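Local coordinates for tannase (Fusobacterium nucleatum subsp. nucleatum ATCC 25586, PDB 6YQ4), which probably hydrolyses the ester bonds of gallotannins, acting as a detoxifying enzyme with an alpha/beta-hydrolase fold, at residues G118-D123 / F234-S239; I209-N214 / P273-S278; Y219-N224 / G297-Y302. All blocks are in the same frame, centred on the assembly; numbering follows the deposited sequence.

Overall arrangement
All three contacts involve the long insertion between strands 202-206 and 435-439 of the main sheet, where alpha/beta-hydrolases commonly carry a lid. Contacts 2 and 3 are neighbours, with centres 12 Å apart. Both use helix 212-223, and Leu276 CD1 of contact 2 packs on Phe299 CD2 of contact 3 at 3.5 Å. Contact 1 stands apart, its centre 26 Å from that of contact 2 and 32 Å from that of contact 3. Helix 364-368 touches both contact 1 and segment 209-214. Ile209 also bonds by its backbone to Ser166, the probable nucleophile. The magnesium site, at Asp150, Met153 and Gly155, lies away from all three.

Contact 1 of 3, residues G118-D123 / F234-S239; sequences GRTLTD and FTRNTS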
loop_
_atom_site.group_PDB
_atom_site.type_symbol
_atom_site.label_atom_id
_atom_site.label_comp_id
_atom_site.label_asym_id
_atom_site.label_seq_id
_atom_site.Cartn_x
_atom_site.Cartn_y
_atom_site.Cartn_z
ATOM N N GLY A 118 11.955 5.042 6.868
ATOM C CA GLY A 118 11.202 3.895 7.326
ATOM C C GLY A 118 11.581 3.595 8.758
ATOM O O GLY A 118 12.422 4.272 9.357
ATOM N N ARG A 119 10.997 2.509 9.265
ATOM C CA ARG A 119 10.799 2.317 10.693
ATOM C C ARG A 119 12.079 1.983 11.458
ATOM O O ARG A 119 12.122 2.213 12.669
ATOM C CB ARG A 119 9.738 1.223 10.913
ATOM C CG ARG A 119 10.068 -0.108 10.238
ATOM C CD ARG A 119 8.977 -1.087 10.540
ATOM N NE ARG A 119 9.145 -2.411 9.940
ATOM C CZ ARG A 119 9.969 -3.352 10.385
ATOM N NH1 ARG A 119 10.822 -3.119 11.415
ATOM N NH2 ARG A 119 9.983 -4.523 9.760
ATOM N N THR A 120 13.120 1.463 10.811
ATOM C CA THR A 120 14.344 1.134 11.541
ATOM C C THR A 120 15.386 2.249 11.528
ATOM O O THR A 120 16.421 2.105 12.180
ATOM C CB THR A 120 14.984 -0.146 10.989
ATOM O OG1 THR A 120 15.128 -0.030 9.575
ATOM C CG2 THR A 120 14.123 -1.360 11.291
ATOM N N LEU A 121 15.134 3.352 10.839
ATOM C CA LEU A 121 16.150 4.379 10.625
ATOM C C LEU A 121 16.494 5.147 11.905
ATOM O O LEU A 121 15.615 5.579 12.652
ATOM C CB LEU A 121 15.645 5.348 9.567
ATOM C CG LEU A 121 16.572 6.097 8.634
ATOM C CD1 LEU A 121 17.757 5.226 8.173
ATOM C CD2 LEU A 121 15.693 6.517 7.450
ATOM N N THR A 122 17.783 5.343 12.149
ATOM C CA THR A 122 18.241 6.151 13.276
ATOM C C THR A 122 19.037 7.358 12.797
ATOM O O THR A 122 19.555 7.396 11.674
ATOM C CB THR A 122 19.124 5.358 14.287
ATOM O OG1 THR A 122 20.285 4.829 13.633
ATOM C CG2 THR A 122 18.352 4.232 14.958
ATOM N N ASP A 123 19.117 8.344 13.689
ATOM C CA ASP A 123 20.048 9.458 13.580
ATOM C C ASP A 123 21.431 9.033 14.105
ATOM O O ASP A 123 21.662 7.872 14.466
ATOM C CB ASP A 123 19.500 10.674 14.336
ATOM C CG ASP A 123 19.525 10.491 15.867
ATOM O OD1 ASP A 123 19.659 9.349 16.333
ATOM O OD2 ASP A 123 19.414 11.476 16.622
ATOM N N PHE A 234 9.658 -13.296 8.643
ATOM C CA PHE A 234 10.155 -11.935 8.560
ATOM C C PHE A 234 10.574 -11.501 9.959
ATOM O O PHE A 234 9.961 -11.904 10.949
ATOM C CB PHE A 234 9.090 -10.995 7.966
ATOM C CG PHE A 234 8.728 -11.321 6.526
ATOM C CD1 PHE A 234 7.453 -11.093 6.043
ATOM C CD2 PHE A 234 9.679 -11.882 5.667
ATOM C CE1 PHE A 234 7.125 -11.401 4.718
ATOM C CE2 PHE A 234 9.365 -12.202 4.342
ATOM C CZ PHE A 234 8.083 -11.962 3.867
ATOM N N THR A 235 11.650 -10.729 10.041
ATOM C CA THR A 235 12.193 -10.231 11.298
ATOM C C THR A 235 12.137 -8.707 11.314
ATOM O O THR A 235 11.730 -8.048 10.330
ATOM C CB THR A 235 13.640 -10.699 11.511
ATOM O OG1 THR A 235 14.531 -9.911 10.713
ATOM C CG2 THR A 235 13.805 -12.164 11.139
ATOM N N ARG A 236 12.588 -8.153 12.445
ATOM C CA ARG A 236 12.639 -6.706 12.596
ATOM C C ARG A 236 13.379 -6.063 11.438
ATOM O O ARG A 236 13.031 -4.956 11.009
ATOM C CB ARG A 236 13.311 -6.335 13.928
ATOM C CG ARG A 236 13.651 -4.847 14.041
ATOM C CD ARG A 236 14.278 -4.507 15.376
ATOM N NE ARG A 236 14.351 -3.060 15.617
ATOM C CZ ARG A 236 15.298 -2.263 15.123
ATOM N NH1 ARG A 236 16.242 -2.755 14.325
ATOM N NH2 ARG A 236 15.302 -0.965 15.416
ATOM N N ASN A 237 14.357 -6.779 10.879
ATOM C CA ASN A 237 15.357 -6.211 9.993
ATOM C C ASN A 237 15.204 -6.662 8.547
ATOM O O ASN A 237 16.120 -6.455 7.739
ATOM C CB ASN A 237 16.729 -6.559 10.543
ATOM C CG ASN A 237 16.883 -6.116 11.993
ATOM O OD1 ASN A 237 16.917 -4.917 12.278
ATOM N ND2 ASN A 237 16.929 -7.081 12.918
ATOM N N THR A 238 14.063 -7.257 8.209
ATOM C CA THR A 238 13.740 -7.602 6.832
ATOM C C THR A 238 13.679 -6.344 5.967
ATOM O O THR A 238 13.013 -5.366 6.313
ATOM C CB THR A 238 12.400 -8.344 6.819
ATOM O OG1 THR A 238 12.487 -9.495 7.675
ATOM C CG2 THR A 238 11.983 -8.762 5.400
ATOM N N SER A 239 14.386 -6.361 4.845
ATOM C CA SER A 239 14.403 -5.193 3.972
ATOM C C SER A 239 13.080 -5.055 3.209
ATOM O O SER A 239 12.272 -5.986 3.130
ATOM C CB SER A 239 15.556 -5.283 2.979
ATOM O OG SER A 239 15.224 -6.203 1.959
HETATM O O HOH W 1 17.610 0.383 13.937
#
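The Arg119 guanidinium meets the 234-239 loop at its edge. Thr235 O lies there in plane, as a near neighbour only. Arg236 O is also at the edge but tilted 24° out of the plane. The Arg236 guanidinium is met differently. Thr120 CG2 lies over one of its faces, offset toward the rim, and water 1 sits at its edge, in plane. Across the contact, Arg119 NH1 donates to Arg236 O (2.9 Å), a bent bond of 138° that uses a lone pair in the carbonyl plane. Arg119 NH2 adds a weak bond to Arg236 O at 3.3 Å. Gly81 O holds Arg119 NE, and Asn367 OD1 takes a further bond from NH1. The Arg119 side chain is extended from CG to NE, which carries its end across to the other loop. Both segments are loops after strands, 118-123 after strand 110-114 of the main alpha/beta-hydrolase sheet and 234-239 after the short strand 228-232. Each contains a type I turn, Gly118 to Leu121 and Thr235 to Thr238. In the second, Thr235 OG1 accepts from Asn237 N at 3.1 Å, an ST turn. Arg236 forms a salt bridge from NE to Asp375. Arg236 NH2 donates to water 1 at 3.1 Å, and water 1 donates to Thr120 O at 2.7 Å. Thr120 CG2 also touches Arg236 O at 3.8 Å.

Contact 2 of 3, residues I209-N214 / P273-S278; sequences ITNLEN and PIYLNS
Tyr275 reaches from helix 259-279 to Asn211 and Asn214, where helix 212-223 begins. Both helices follow strand 202-206 of the alpha/beta-hydrolase sheet, in the region where this fold often carries its lid. Pro273 comes first in the helical segment and marks a kink. It has no N-H to donate, and Ile274 N also lacks a bond to the turn before. The Pro273 carbonyl still accepts from Asn277 N. Tyr275 then makes the contact. Its CG is anti to the backbone N (chi1 165°), and the ring projects toward the two asparagines. The Asn214 amide stacks on one ring face, with the planes 13° apart. Asn214 CG lies 3.3 Å above the plane of the Tyr275 ring, over its centre. Asn214 CB makes a CH-pi contact, 4.0 Å from the centroid of the Tyr275 ring. The phenol oxygen is bonded by Asn211, whose amide is turned steeply to the ring. Asn211 ND2 gives a nearly straight bond to Tyr275 OH (3.0 Å, 167°), with the oxygen in the amide plane. The two asparagines are tied together by Asn214 ND2 to Asn211 OD1, 2.8 Å. That bond helps keep the Asn214 amide flat over the ring. Asn422 ND2 is a second donor to Asn211 OD1. Next in sequence, Leu276 packs on Ile454 of helix 450-461. Asn277 accepts from Leu291 N through OD1. At Ser278, the backbone N donates to Tyr275 O at 2.9 Å.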
loop_
_atom_site.group_PDB
_atom_site.type_symbol
_atom_site.label_atom_id
_atom_site.label_comp_id
_atom_site.label_asym_id
_atom_site.label_seq_id
_atom_site.Cartn_x
_atom_site.Cartn_y
_atom_site.Cartn_z
ATOM N N ILE A 209 -1.265 -2.607 2.847
ATOM C CA ILE A 209 -1.349 -3.006 4.248
ATOM C C ILE A 209 -1.743 -1.770 5.045
ATOM O O ILE A 209 -0.868 -1.112 5.626
ATOM C CB ILE A 209 -0.014 -3.610 4.758
ATOM C CG1 ILE A 209 0.487 -4.743 3.854
ATOM C CG2 ILE A 209 -0.097 -4.099 6.205
ATOM C CD1 ILE A 209 -0.464 -5.875 3.680
ATOM N N THR A 210 -3.047 -1.427 5.055
ATOM C CA THR A 210 -3.611 -0.271 5.779
ATOM C C THR A 210 -4.632 -0.675 6.828
ATOM O O THR A 210 -4.851 -1.863 7.100
ATOM C CB THR A 210 -4.370 0.734 4.900
ATOM O OG1 THR A 210 -5.093 0.071 3.840
ATOM C CG2 THR A 210 -3.522 1.858 4.445
ATOM N N ASN A 211 -5.324 0.354 7.347
ATOM C CA ASN A 211 -6.327 0.184 8.395
ATOM C C ASN A 211 -5.775 -0.662 9.544
ATOM O O ASN A 211 -6.462 -1.554 10.063
ATOM C CB ASN A 211 -7.577 -0.441 7.814
ATOM C CG ASN A 211 -8.834 -0.029 8.530
ATOM O OD1 ASN A 211 -8.780 0.515 9.631
ATOM N ND2 ASN A 211 -9.997 -0.260 7.877
ATOM N N LEU A 212 -4.523 -0.370 9.946
ATOM C CA LEU A 212 -3.752 -1.307 10.773
ATOM C C LEU A 212 -4.473 -1.657 12.072
ATOM O O LEU A 212 -4.571 -2.831 12.441
ATOM C CB LEU A 212 -2.365 -0.738 11.071
ATOM C CG LEU A 212 -1.556 -0.698 9.786
ATOM C CD1 LEU A 212 -0.209 -0.072 10.020
ATOM C CD2 LEU A 212 -1.453 -2.095 9.232
ATOM N N GLU A 213 -5.004 -0.656 12.768
ATOM C CA GLU A 213 -5.694 -0.928 14.023
ATOM C C GLU A 213 -6.971 -1.756 13.845
ATOM O O GLU A 213 -7.449 -2.326 14.834
ATOM C CB GLU A 213 -6.011 0.399 14.742
ATOM C CG GLU A 213 -7.021 1.313 14.046
ATOM C CD GLU A 213 -6.362 2.240 13.048
ATOM O OE1 GLU A 213 -5.284 1.848 12.545
ATOM O OE2 GLU A 213 -6.922 3.335 12.743
ATOM N N ASN A 214 -7.542 -1.859 12.630
ATOM C CA ASN A 214 -8.680 -2.763 12.426
ATOM C C ASN A 214 -8.321 -4.033 11.664
ATOM O O ASN A 214 -9.201 -4.879 11.452
ATOM C CB ASN A 214 -9.841 -2.060 11.708
ATOM C CG ASN A 214 -10.405 -0.903 12.512
ATOM O OD1 ASN A 214 -10.980 -1.107 13.581
ATOM N ND2 ASN A 214 -10.231 0.323 12.009
ATOM N N PRO A 273 -17.623 -7.358 13.482
ATOM C CA PRO A 273 -18.951 -6.821 13.129
ATOM C C PRO A 273 -19.273 -5.481 13.766
ATOM O O PRO A 273 -19.932 -4.648 13.130
ATOM C CB PRO A 273 -19.909 -7.924 13.608
ATOM C CG PRO A 273 -19.097 -9.177 13.531
ATOM C CD PRO A 273 -17.732 -8.737 14.006
ATOM N N ILE A 274 -18.851 -5.251 15.012
ATOM C CA ILE A 274 -19.086 -3.949 15.624
ATOM C C ILE A 274 -18.382 -2.869 14.818
ATOM O O ILE A 274 -18.905 -1.760 14.640
ATOM C CB ILE A 274 -18.629 -3.934 17.097
ATOM C CG1 ILE A 274 -18.810 -5.316 17.764
ATOM C CG2 ILE A 274 -19.373 -2.841 17.847
ATOM C CD1 ILE A 274 -18.232 -5.448 19.202
ATOM N N TYR A 275 -17.197 -3.178 14.290
ATOM C CA TYR A 275 -16.460 -2.153 13.566
ATOM C C TYR A 275 -17.022 -1.967 12.165
ATOM O O TYR A 275 -17.313 -0.841 11.750
ATOM C CB TYR A 275 -14.974 -2.480 13.500
ATOM C CG TYR A 275 -14.258 -1.639 12.446
ATOM C CD1 TYR A 275 -14.123 -0.248 12.597
ATOM C CD2 TYR A 275 -13.746 -2.228 11.282
ATOM C CE1 TYR A 275 -13.472 0.521 11.635
ATOM C CE2 TYR A 275 -13.109 -1.473 10.312
ATOM C CZ TYR A 275 -12.968 -0.107 10.488
ATOM O OH TYR A 275 -12.349 0.618 9.495
ATOM N N LEU A 276 -17.187 -3.062 11.428
ATOM C CA LEU A 276 -17.688 -2.958 10.067
ATOM C C LEU A 276 -19.040 -2.250 10.012
ATOM O O LEU A 276 -19.250 -1.386 9.154
ATOM C CB LEU A 276 -17.783 -4.338 9.433
ATOM C CG LEU A 276 -18.258 -4.173 7.989
ATOM C CD1 LEU A 276 -17.189 -4.702 7.041
ATOM C CD2 LEU A 276 -19.630 -4.834 7.748
ATOM N N ASN A 277 -19.957 -2.561 10.939
ATOM C CA ASN A 277 -21.259 -1.896 10.902
ATOM C C ASN A 277 -21.151 -0.412 11.197
ATOM O O ASN A 277 -22.047 0.351 10.822
ATOM C CB ASN A 277 -22.227 -2.529 11.887
ATOM C CG ASN A 277 -22.486 -3.955 11.573
ATOM O OD1 ASN A 277 -22.282 -4.379 10.444
ATOM N ND2 ASN A 277 -22.912 -4.727 12.569
ATOM N N SER A 278 -20.097 0.009 11.899
ATOM C CA SER A 278 -19.960 1.417 12.256
ATOM C C SER A 278 -19.648 2.281 11.047
ATOM O O SER A 278 -19.894 3.486 11.086
ATOM C CB SER A 278 -18.856 1.607 13.302
ATOM O OG SER A 278 -17.565 1.403 12.707
#

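Contact 3 of 3, residues Y219-N224 / G297-Y302; sequences YEWMYN and GSFKTY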
loop_
_atom_site.group_PDB
_atom_site.type_symbol
_atom_site.label_atom_id
_atom_site.label_comp_id
_atom_site.label_asym_id
_atom_site.label_seq_id
_atom_site.Cartn_x
_atom_site.Cartn_y
_atom_site.Cartn_z
ATOM N N TYR A 219 -8.814 -9.957 10.106
ATOM C CA TYR A 219 -8.051 -11.152 9.745
ATOM C C TYR A 219 -8.595 -12.395 10.441
ATOM O O TYR A 219 -8.601 -13.483 9.860
ATOM C CB TYR A 219 -6.583 -10.941 10.092
ATOM C CG TYR A 219 -5.622 -11.889 9.396
ATOM C CD1 TYR A 219 -5.248 -13.083 10.000
ATOM C CD2 TYR A 219 -5.125 -11.609 8.132
ATOM C CE1 TYR A 219 -4.358 -13.961 9.371
ATOM C CE2 TYR A 219 -4.236 -12.474 7.492
ATOM C CZ TYR A 219 -3.853 -13.654 8.129
ATOM O OH TYR A 219 -2.979 -14.535 7.526
ATOM N N GLU A 220 -9.089 -12.245 11.663
ATOM C CA GLU A 220 -9.675 -13.357 12.386
ATOM C C GLU A 220 -11.119 -13.617 11.979
ATOM O O GLU A 220 -11.564 -14.764 11.991
ATOM C CB GLU A 220 -9.565 -13.079 13.886
ATOM C CG GLU A 220 -8.106 -13.049 14.352
ATOM C CD GLU A 220 -7.307 -14.218 13.785
ATOM O OE1 GLU A 220 -6.160 -14.003 13.354
ATOM O OE2 GLU A 220 -7.828 -15.363 13.771
ATOM N N TRP A 221 -11.871 -12.573 11.636
ATOM C CA TRP A 221 -13.157 -12.783 10.988
ATOM C C TRP A 221 -13.011 -13.686 9.762
ATOM O O TRP A 221 -13.693 -14.709 9.645
ATOM C CB TRP A 221 -13.771 -11.436 10.613
ATOM C CG TRP A 221 -15.021 -11.602 9.846
ATOM C CD1 TRP A 221 -16.225 -12.013 10.321
ATOM C CD2 TRP A 221 -15.183 -11.395 8.446
ATOM N NE1 TRP A 221 -17.144 -12.075 9.298
ATOM C CE2 TRP A 221 -16.524 -11.705 8.134
ATOM C CE3 TRP A 221 -14.320 -11.010 7.419
ATOM C CZ2 TRP A 221 -17.027 -11.609 6.843
ATOM C CZ3 TRP A 221 -14.829 -10.915 6.137
ATOM C CH2 TRP A 221 -16.168 -11.210 5.861
ATOM N N MET A 222 -12.087 -13.349 8.866
ATOM C CA MET A 222 -11.820 -14.213 7.719
ATOM C C MET A 222 -11.289 -15.596 8.125
ATOM O O MET A 222 -11.797 -16.624 7.665
ATOM C CB MET A 222 -10.843 -13.521 6.780
ATOM C CG MET A 222 -10.943 -14.024 5.357
ATOM S SD MET A 222 -10.692 -12.753 4.118
ATOM C CE MET A 222 -11.957 -11.638 4.632
ATOM N N TYR A 223 -10.265 -15.661 8.980
ATOM C CA TYR A 223 -9.478 -16.885 9.091
ATOM C C TYR A 223 -9.647 -17.633 10.417
ATOM O O TYR A 223 -8.858 -18.539 10.714
ATOM C CB TYR A 223 -8.005 -16.561 8.828
ATOM C CG TYR A 223 -7.769 -16.189 7.398
ATOM C CD1 TYR A 223 -7.458 -14.883 7.046
ATOM C CD2 TYR A 223 -7.910 -17.132 6.381
ATOM C CE1 TYR A 223 -7.280 -14.522 5.722
ATOM C CE2 TYR A 223 -7.747 -16.761 5.031
ATOM C CZ TYR A 223 -7.430 -15.459 4.724
ATOM O OH TYR A 223 -7.244 -15.078 3.419
ATOM N N ASN A 224 -10.650 -17.291 11.217
ATOM C CA ASN A 224 -10.951 -18.080 12.402
ATOM C C ASN A 224 -11.243 -19.527 12.016
ATOM O O ASN A 224 -11.965 -19.801 11.052
ATOM C CB ASN A 224 -12.154 -17.483 13.131
ATOM C CG ASN A 224 -12.433 -18.161 14.441
ATOM O OD1 ASN A 224 -13.461 -18.811 14.605
ATOM N ND2 ASN A 224 -11.527 -18.001 15.393
ATOM N N GLY A 297 -23.801 -12.051 7.051
ATOM C CA GLY A 297 -24.658 -10.983 6.582
ATOM C C GLY A 297 -24.158 -10.486 5.245
ATOM O O GLY A 297 -23.283 -11.097 4.630
ATOM N N SER A 298 -24.687 -9.344 4.802
ATOM C CA SER A 298 -24.466 -8.939 3.417
ATOM C C SER A 298 -23.005 -8.649 3.121
ATOM O O SER A 298 -22.576 -8.798 1.967
ATOM C CB SER A 298 -25.316 -7.720 3.084
ATOM O OG SER A 298 -25.136 -6.722 4.072
ATOM N N PHE A 299 -22.221 -8.221 4.125
ATOM C CA PHE A 299 -20.834 -7.878 3.826
ATOM C C PHE A 299 -20.059 -9.103 3.384
ATOM O O PHE A 299 -19.277 -9.029 2.429
ATOM C CB PHE A 299 -20.125 -7.228 5.014
ATOM C CG PHE A 299 -18.665 -6.933 4.741
ATOM C CD1 PHE A 299 -18.297 -5.915 3.867
ATOM C CD2 PHE A 299 -17.656 -7.704 5.321
ATOM C CE1 PHE A 299 -16.923 -5.650 3.588
ATOM C CE2 PHE A 299 -16.297 -7.443 5.059
ATOM C CZ PHE A 299 -15.928 -6.419 4.193
ATOM N N LYS A 300 -20.271 -10.233 4.072
ATOM C CA LYS A 300 -19.673 -11.506 3.673
ATOM C C LYS A 300 -20.152 -11.944 2.290
ATOM O O LYS A 300 -19.372 -12.506 1.507
ATOM C CB LYS A 300 -20.008 -12.578 4.716
ATOM C CG LYS A 300 -19.710 -14.018 4.273
ATOM C CD LYS A 300 -19.840 -15.024 5.416
ATOM C CE LYS A 300 -18.903 -14.673 6.569
ATOM N NZ LYS A 300 -19.030 -15.626 7.726
ATOM N N THR A 301 -21.437 -11.700 1.972
ATOM C CA THR A 301 -21.961 -11.999 0.638
ATOM C C THR A 301 -21.319 -11.101 -0.415
ATOM O O THR A 301 -21.060 -11.534 -1.545
ATOM C CB THR A 301 -23.493 -11.851 0.633
ATOM O OG1 THR A 301 -24.075 -12.870 1.451
ATOM C CG2 THR A 301 -24.084 -11.959 -0.781
ATOM N N TYR A 302 -21.046 -9.847 -0.057
ATOM C CA TYR A 302 -20.298 -8.965 -0.944
ATOM C C TYR A 302 -18.902 -9.520 -1.233
ATOM O O TYR A 302 -18.463 -9.555 -2.391
ATOM C CB TYR A 302 -20.203 -7.568 -0.327
ATOM C CG TYR A 302 -19.333 -6.618 -1.105
ATOM C CD1 TYR A 302 -19.828 -5.947 -2.212
ATOM C CD2 TYR A 302 -18.019 -6.404 -0.748
ATOM C CE1 TYR A 302 -19.036 -5.098 -2.932
ATOM C CE2 TYR A 302 -17.216 -5.552 -1.472
ATOM C CZ TYR A 302 -17.736 -4.903 -2.554
ATOM O OH TYR A 302 -16.939 -4.041 -3.263
HETATM O O HOH W 2 -16.277 -15.869 8.475
#
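Trp221, in the last turns of helix 212-223, faces the first turn of helix 298-316, where Gly297 holds the N-cap position and its carbonyl O accepts from Thr301 N. This is helix-to-helix packing within the insertion between strands 202-206 and 435-439, the place where many alpha/beta-hydrolases carry a lid. The backbone angles of Gly297 call for glycine. The contact across the two helices is carried by the far end of the indole. With chi1 at 175°, the Trp221 side chain leaves its helix with CG opposite the backbone N, and the benzene ring of the indole lies at helix 298-316. That ring meets Phe299 obliquely, with centroids 5.6 Å apart and planes at 43°. The nearest atoms are Trp221 CH2 and Phe299 CD2, at 3.8 Å. Beyond this pair, Phe299 packs on Phe272 and Leu276 of helix 259-279 and on Ile454 and Leu457 of helix 450-461. Three helices thus gather round its ring. Lys300 comes to Trp221 with its aliphatic part. Lys300 CB lies in the indole plane at the edge, 3.8 Å from Trp221 CZ2. The chain bends at chi3 (-58°), which brings Lys300 CE to 3.6 Å from Trp221 CZ2. The polar ends have other partners close by. Trp221 NE1 donates to Gly295 O, just before 297-302. Lys300 NZ binds Asn296 OD1 and makes a salt bridge with Asp341. The ammonium group also reaches back to the first helix through a water. Lys300 NZ donates to water 2 at 2.9 Å, and that water, over one face of the indole toward the rim, donates to Trp221 O at 3.1 Å.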